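Local structure of packaging enzyme P4 (Pseudomonas phage phi13, 4BLP) at residues Val170-Gly175 / Val210-Phe215; Ser146-Val151 / Leu253-Asn258. The protein probably hydrolyses nucleoside triphosphates as a hexameric RecA-like helicase that drives RNA into the capsid of a double-stranded RNA phage. All blocks are in the same frame, centred on the assembly; numbering follows the deposited sequence.

Contact 1 (Val170-Gly175 / Val210-Phe215); sequences VTIRWG and VVIDSF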
loop_
_atom_site.group_PDB
_atom_site.type_symbol
_atom_site.label_atom_id
_atom_site.label_comp_id
_atom_site.label_asym_id
_atom_site.label_seq_id
_atom_site.Cartn_x
_atom_site.Cartn_y
_atom_site.Cartn_z
ATOM N N VAL D 170 -28.513 30.373 5.475
ATOM C CA VAL D 170 -28.439 29.116 6.212
ATOM C C VAL D 170 -27.020 28.593 6.154
ATOM O O VAL D 170 -26.322 28.796 5.148
ATOM C CB VAL D 170 -29.475 28.099 5.631
ATOM C CG1 VAL D 170 -29.182 27.790 4.161
ATOM C CG2 VAL D 170 -29.547 26.802 6.472
ATOM N N THR D 171 -26.597 27.946 7.227
ATOM C CA THR D 171 -25.284 27.293 7.295
ATOM C C THR D 171 -25.478 25.814 7.519
ATOM O O THR D 171 -26.157 25.407 8.464
ATOM C CB THR D 171 -24.426 27.924 8.418
ATOM O OG1 THR D 171 -24.267 29.334 8.175
ATOM C CG2 THR D 171 -23.037 27.260 8.536
ATOM N N ILE D 172 -24.855 25.006 6.666
ATOM C CA ILE D 172 -24.858 23.558 6.840
ATOM C C ILE D 172 -23.665 23.238 7.730
ATOM O O ILE D 172 -22.561 23.718 7.460
ATOM C CB ILE D 172 -24.796 22.829 5.497
ATOM C CG1 ILE D 172 -26.123 23.061 4.755
ATOM C CG2 ILE D 172 -24.531 21.294 5.709
ATOM C CD1 ILE D 172 -25.988 22.551 3.328
ATOM N N ARG D 173 -23.894 22.463 8.792
ATOM C CA ARG D 173 -22.821 22.149 9.744
ATOM C C ARG D 173 -22.431 20.697 9.584
ATOM O O ARG D 173 -23.267 19.807 9.776
ATOM C CB ARG D 173 -23.308 22.490 11.177
ATOM C CG ARG D 173 -23.397 24.037 11.338
ATOM C CD ARG D 173 -22.061 24.636 11.810
ATOM N NE ARG D 173 -21.837 24.179 13.180
ATOM C CZ ARG D 173 -20.651 24.133 13.785
ATOM N NH1 ARG D 173 -19.559 24.574 13.166
ATOM N NH2 ARG D 173 -20.547 23.630 15.003
ATOM N N TRP D 174 -21.191 20.465 9.132
ATOM C CA TRP D 174 -20.695 19.123 8.828
ATOM C C TRP D 174 -19.283 18.916 9.319
ATOM O O TRP D 174 -18.380 19.705 8.969
ATOM C CB TRP D 174 -20.731 18.908 7.291
ATOM C CG TRP D 174 -20.320 17.514 6.855
ATOM C CD1 TRP D 174 -20.660 16.327 7.452
ATOM C CD2 TRP D 174 -19.482 17.178 5.731
ATOM N NE1 TRP D 174 -20.052 15.275 6.790
ATOM C CE2 TRP D 174 -19.323 15.770 5.732
ATOM C CE3 TRP D 174 -18.807 17.941 4.742
ATOM C CZ2 TRP D 174 -18.584 15.092 4.739
ATOM C CZ3 TRP D 174 -18.081 17.274 3.753
ATOM C CH2 TRP D 174 -17.959 15.868 3.764
ATOM N N GLY D 175 -19.089 17.854 10.095
ATOM C CA GLY D 175 -17.768 17.421 10.554
ATOM C C GLY D 175 -17.050 18.388 11.480
ATOM O O GLY D 175 -15.824 18.350 11.598
ATOM N N VAL D 210 -26.509 29.577 0.853
ATOM C CA VAL D 210 -26.108 28.512 1.774
ATOM C C VAL D 210 -24.597 28.449 1.876
ATOM O O VAL D 210 -23.879 28.489 0.867
ATOM C CB VAL D 210 -26.746 27.128 1.365
ATOM C CG1 VAL D 210 -26.584 26.821 -0.113
ATOM C CG2 VAL D 210 -26.205 25.967 2.208
ATOM N N VAL D 211 -24.120 28.326 3.109
ATOM C CA VAL D 211 -22.685 28.197 3.409
ATOM C C VAL D 211 -22.498 26.856 4.078
ATOM O O VAL D 211 -23.327 26.476 4.901
ATOM C CB VAL D 211 -22.249 29.373 4.330
ATOM C CG1 VAL D 211 -20.935 29.058 5.058
ATOM C CG2 VAL D 211 -22.198 30.695 3.537
ATOM N N ILE D 212 -21.414 26.160 3.758
ATOM C CA ILE D 212 -21.102 24.869 4.379
ATOM C C ILE D 212 -19.907 25.028 5.297
ATOM O O ILE D 212 -18.811 25.362 4.846
ATOM C CB ILE D 212 -20.860 23.752 3.339
ATOM C CG1 ILE D 212 -22.135 23.609 2.445
ATOM C CG2 ILE D 212 -20.547 22.423 4.041
ATOM C CD1 ILE D 212 -21.802 23.485 0.992
ATOM N N ASP D 213 -20.141 24.746 6.589
ATOM C CA ASP D 213 -19.130 24.777 7.627
ATOM C C ASP D 213 -18.998 23.357 8.166
ATOM O O ASP D 213 -19.749 22.991 9.063
ATOM C CB ASP D 213 -19.526 25.772 8.732
ATOM C CG ASP D 213 -18.495 25.892 9.824
ATOM O OD1 ASP D 213 -17.341 25.456 9.600
ATOM O OD2 ASP D 213 -18.861 26.331 10.938
ATOM N N SER D 214 -18.133 22.517 7.569
ATOM C CA SER D 214 -17.137 22.897 6.547
ATOM C C SER D 214 -16.806 21.697 5.667
ATOM O O SER D 214 -17.442 20.637 5.793
ATOM C CB SER D 214 -15.850 23.339 7.268
ATOM O OG SER D 214 -15.218 22.209 7.863
ATOM N N PHE D 215 -15.762 21.831 4.828
ATOM C CA PHE D 215 -15.307 20.716 4.002
ATOM C C PHE D 215 -14.120 19.992 4.655
ATOM O O PHE D 215 -13.402 19.255 3.974
ATOM C CB PHE D 215 -14.950 21.229 2.575
ATOM C CG PHE D 215 -16.087 21.312 1.587
ATOM C CD1 PHE D 215 -17.401 21.109 1.990
ATOM C CD2 PHE D 215 -15.843 21.558 0.231
ATOM C CE1 PHE D 215 -18.462 21.189 1.065
ATOM C CE2 PHE D 215 -16.904 21.600 -0.703
ATOM C CZ PHE D 215 -18.210 21.428 -0.281
#

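Contact 2 (Ser146-Val151 / Leu253-Asn258); sequences SGLHVV and LVAAIN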
loop_
_atom_site.group_PDB
_atom_site.type_symbol
_atom_site.label_atom_id
_atom_site.label_comp_id
_atom_site.label_asym_id
_atom_site.label_seq_id
_atom_site.Cartn_x
_atom_site.Cartn_y
_atom_site.Cartn_z
ATOM N N SER D 146 -22.365 30.066 -11.558
ATOM C CA SER D 146 -22.758 28.900 -10.793
ATOM C C SER D 146 -21.511 28.018 -10.613
ATOM O O SER D 146 -20.632 27.984 -11.484
ATOM C CB SER D 146 -23.848 28.124 -11.522
ATOM O OG SER D 146 -25.024 28.900 -11.649
ATOM N N GLY D 147 -21.455 27.339 -9.486
ATOM C CA GLY D 147 -20.311 26.502 -9.135
ATOM C C GLY D 147 -20.145 26.477 -7.633
ATOM O O GLY D 147 -21.115 26.576 -6.881
ATOM N N LEU D 148 -18.891 26.358 -7.200
ATOM C CA LEU D 148 -18.515 26.315 -5.804
ATOM C C LEU D 148 -17.607 27.471 -5.519
ATOM O O LEU D 148 -16.689 27.726 -6.311
ATOM C CB LEU D 148 -17.787 24.963 -5.569
ATOM C CG LEU D 148 -17.169 24.714 -4.197
ATOM C CD1 LEU D 148 -18.271 24.688 -3.077
ATOM C CD2 LEU D 148 -16.389 23.376 -4.195
ATOM N N HIS D 149 -17.848 28.168 -4.393
ATOM C CA HIS D 149 -16.971 29.250 -3.916
ATOM C C HIS D 149 -16.345 28.747 -2.633
ATOM O O HIS D 149 -17.076 28.433 -1.701
ATOM C CB HIS D 149 -17.751 30.560 -3.654
ATOM C CG HIS D 149 -16.850 31.704 -3.302
ATOM N ND1 HIS D 149 -16.578 32.705 -4.218
ATOM C CD2 HIS D 149 -16.143 31.943 -2.167
ATOM C CE1 HIS D 149 -15.752 33.543 -3.601
ATOM N NE2 HIS D 149 -15.448 33.124 -2.373
ATOM N N VAL D 150 -15.034 28.652 -2.558
ATOM C CA VAL D 150 -14.453 28.155 -1.310
ATOM C C VAL D 150 -13.826 29.296 -0.524
ATOM O O VAL D 150 -13.238 30.220 -1.106
ATOM C CB VAL D 150 -13.439 26.999 -1.534
ATOM C CG1 VAL D 150 -14.131 25.791 -2.175
ATOM C CG2 VAL D 150 -12.266 27.461 -2.380
ATOM N N VAL D 151 -13.923 29.215 0.798
ATOM C CA VAL D 151 -13.343 30.184 1.723
ATOM C C VAL D 151 -12.229 29.443 2.413
ATOM O O VAL D 151 -12.491 28.487 3.123
ATOM C CB VAL D 151 -14.417 30.736 2.706
ATOM C CG1 VAL D 151 -13.785 31.699 3.741
ATOM C CG2 VAL D 151 -15.541 31.419 1.915
ATOM N N LEU D 253 -22.753 27.142 -4.333
ATOM C CA LEU D 253 -22.514 26.700 -2.963
ATOM C C LEU D 253 -21.277 27.414 -2.463
ATOM O O LEU D 253 -20.359 27.663 -3.248
ATOM C CB LEU D 253 -22.295 25.161 -2.835
ATOM C CG LEU D 253 -23.487 24.289 -3.225
ATOM C CD1 LEU D 253 -23.196 22.807 -2.957
ATOM C CD2 LEU D 253 -24.756 24.742 -2.539
ATOM N N VAL D 254 -21.254 27.741 -1.169
ATOM C CA VAL D 254 -20.111 28.399 -0.531
ATOM C C VAL D 254 -19.610 27.433 0.528
ATOM O O VAL D 254 -20.435 26.900 1.276
ATOM C CB VAL D 254 -20.463 29.776 0.063
ATOM C CG1 VAL D 254 -19.220 30.403 0.725
ATOM C CG2 VAL D 254 -21.026 30.701 -1.034
ATOM N N ALA D 255 -18.308 27.140 0.574
ATOM C CA ALA D 255 -17.839 26.204 1.604
ATOM C C ALA D 255 -16.532 26.650 2.218
ATOM O O ALA D 255 -15.654 27.084 1.479
ATOM C CB ALA D 255 -17.658 24.826 0.988
ATOM N N ALA D 256 -16.389 26.494 3.552
ATOM C CA ALA D 256 -15.116 26.750 4.243
ATOM C C ALA D 256 -14.207 25.537 4.071
ATOM O O ALA D 256 -14.666 24.388 4.176
ATOM C CB ALA D 256 -15.355 27.018 5.735
ATOM N N ILE D 257 -12.917 25.769 3.829
ATOM C CA ILE D 257 -11.990 24.658 3.734
ATOM C C ILE D 257 -10.615 25.062 4.249
ATOM O O ILE D 257 -10.186 26.199 4.048
ATOM C CB ILE D 257 -11.937 24.120 2.262
ATOM C CG1 ILE D 257 -11.269 22.746 2.180
ATOM C CG2 ILE D 257 -11.292 25.134 1.279
ATOM C CD1 ILE D 257 -11.512 22.047 0.793
ATOM N N ASN D 258 -9.948 24.139 4.937
ATOM C CA ASN D 258 -8.569 24.343 5.415
ATOM C C ASN D 258 -7.758 23.178 4.850
ATOM O O ASN D 258 -7.850 22.092 5.410
ATOM C CB ASN D 258 -8.497 24.432 6.939
ATOM C CG ASN D 258 -7.062 24.417 7.448
ATOM O OD1 ASN D 258 -6.092 24.528 6.682
ATOM N ND2 ASN D 258 -6.892 24.318 8.764
#

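Contact 1 (Val170-Gly175 / Val210-Phe215)
Five backbone hydrogen bonds zip V170-G175 to V210-F215 as parallel strands whose short axes cross at -26°. The bond from D213 N to I172 O (2.8 Å) lies almost along the C=O axis, and I172 N meets V211 O in much the same way. At its C-terminal end the ladder uses both polar atoms of the cis peptide between D213 and S214: its oxygen, D213 O, takes W174 N from above the carbonyl plane at 2.9 Å, whereas its nitrogen, S214 N, uses an in-plane lone pair of W174 O in a longer bond of 3.2 Å.

Charge is paired on the face that carries T171, V211, R173 and D213. The R173 chain, bent at chi2 and chi3, folds NH1 back to D213 OD2 at 2.9 Å; the oxygen lies close to the guanidinium plane but is itself met from above the carboxylate plane, the two planes being 48° apart. NE of R173 is held by D182, so two acidic residues fix the guanidinium. In this RecA-like P-loop fold, D213 ends its strand where such ATPases carry the Walker B aspartate, and probably corresponds to it; a weak hydrogen bond links S160 of the probable Walker A motif to the same OD2.

The face of V170, I172, V210 and I212 is apolar. I172 CD1 presses obliquely on V210 CG2 at 3.6 Å, and V170 CG1 lies alongside V210 CB.

Near the strand end, W174, with CG anti to its backbone N (chi1 -176°), brings CE3 to 3.2 Å from S214 O, while its NE1 bonds to A191 O and CZ3 approaches F215 CD1 at 4.3 Å.

Contact 2 (Ser146-Val151 / Leu253-Asn258)
L253 opens a parallel pairing in the central sheet of a RecA-like P-loop NTPase, where its strand lies beside 147-152, the strand that leads into the probable Walker A loop. Its N-H reaches G147 O at 3.1 Å, and its carbonyl accepts H149 N at 2.8 Å nearly along the C=O axis. L148, with CG anti to the backbone N (chi1 175°), crosses the L253 side chain obliquely and lays CD1 over the same carbonyl, 3.6 Å from L253 O. CG of L253 is anti to its own carbonyl carbon, and the side chain packs against helix 193-205.

V254 turns to the face of H149 and V151. Its side chain crosses that of V151 obliquely, CG1 meeting V151 CG2 at 4.0 Å, and its CG2 borders the H149 CB. The imidazole is fixed from beyond the pair: NE2 bonds to T281 OG1, ND1 to H144 NE2, and W139 meets the ring edge-to-face.

A255 returns to the face of L148 and V150. Its N-H bonds to H149 O, its carbonyl takes V151 N from 27° above the carbonyl plane, and its small CB sits against L148 CD1 at 4.1 Å. A256 turns back beside V151; both side chains touch L163 of helix 159-164, whose start holds the last residues of the probable Walker A motif, so this face seats that helix on the sheet.

At I257 the ladder finishes with I257 N donating to V151 O at 2.8 Å. CG2 of I257, in the crowded position between the residue's backbone N and carbonyl carbon, comes to 4.0 Å from V150 CB.

How the contacts relate
Contacts 1 and 2 belong to one sheet, their centres about 10 Å apart, with strands 210-213 and 252-257 side by side in the middle of the order 170-173, 210-213, 252-257, 147-152. Along the chain contact 1 is nested within the loop closed by contact 2. The seam between them is probably hydrogen-bonded by I212 N to V254 O (2.8 Å) and by F215 N to A256 O (2.9 Å), while F215 CZ packs on A255 CB. The order leaves the strand ending in D213 separated from 147-152 by the single strand 252-257, the arrangement of RecA-like ATPases, bringing D213 near the probable Walker A residues, consistent with a nucleotide site.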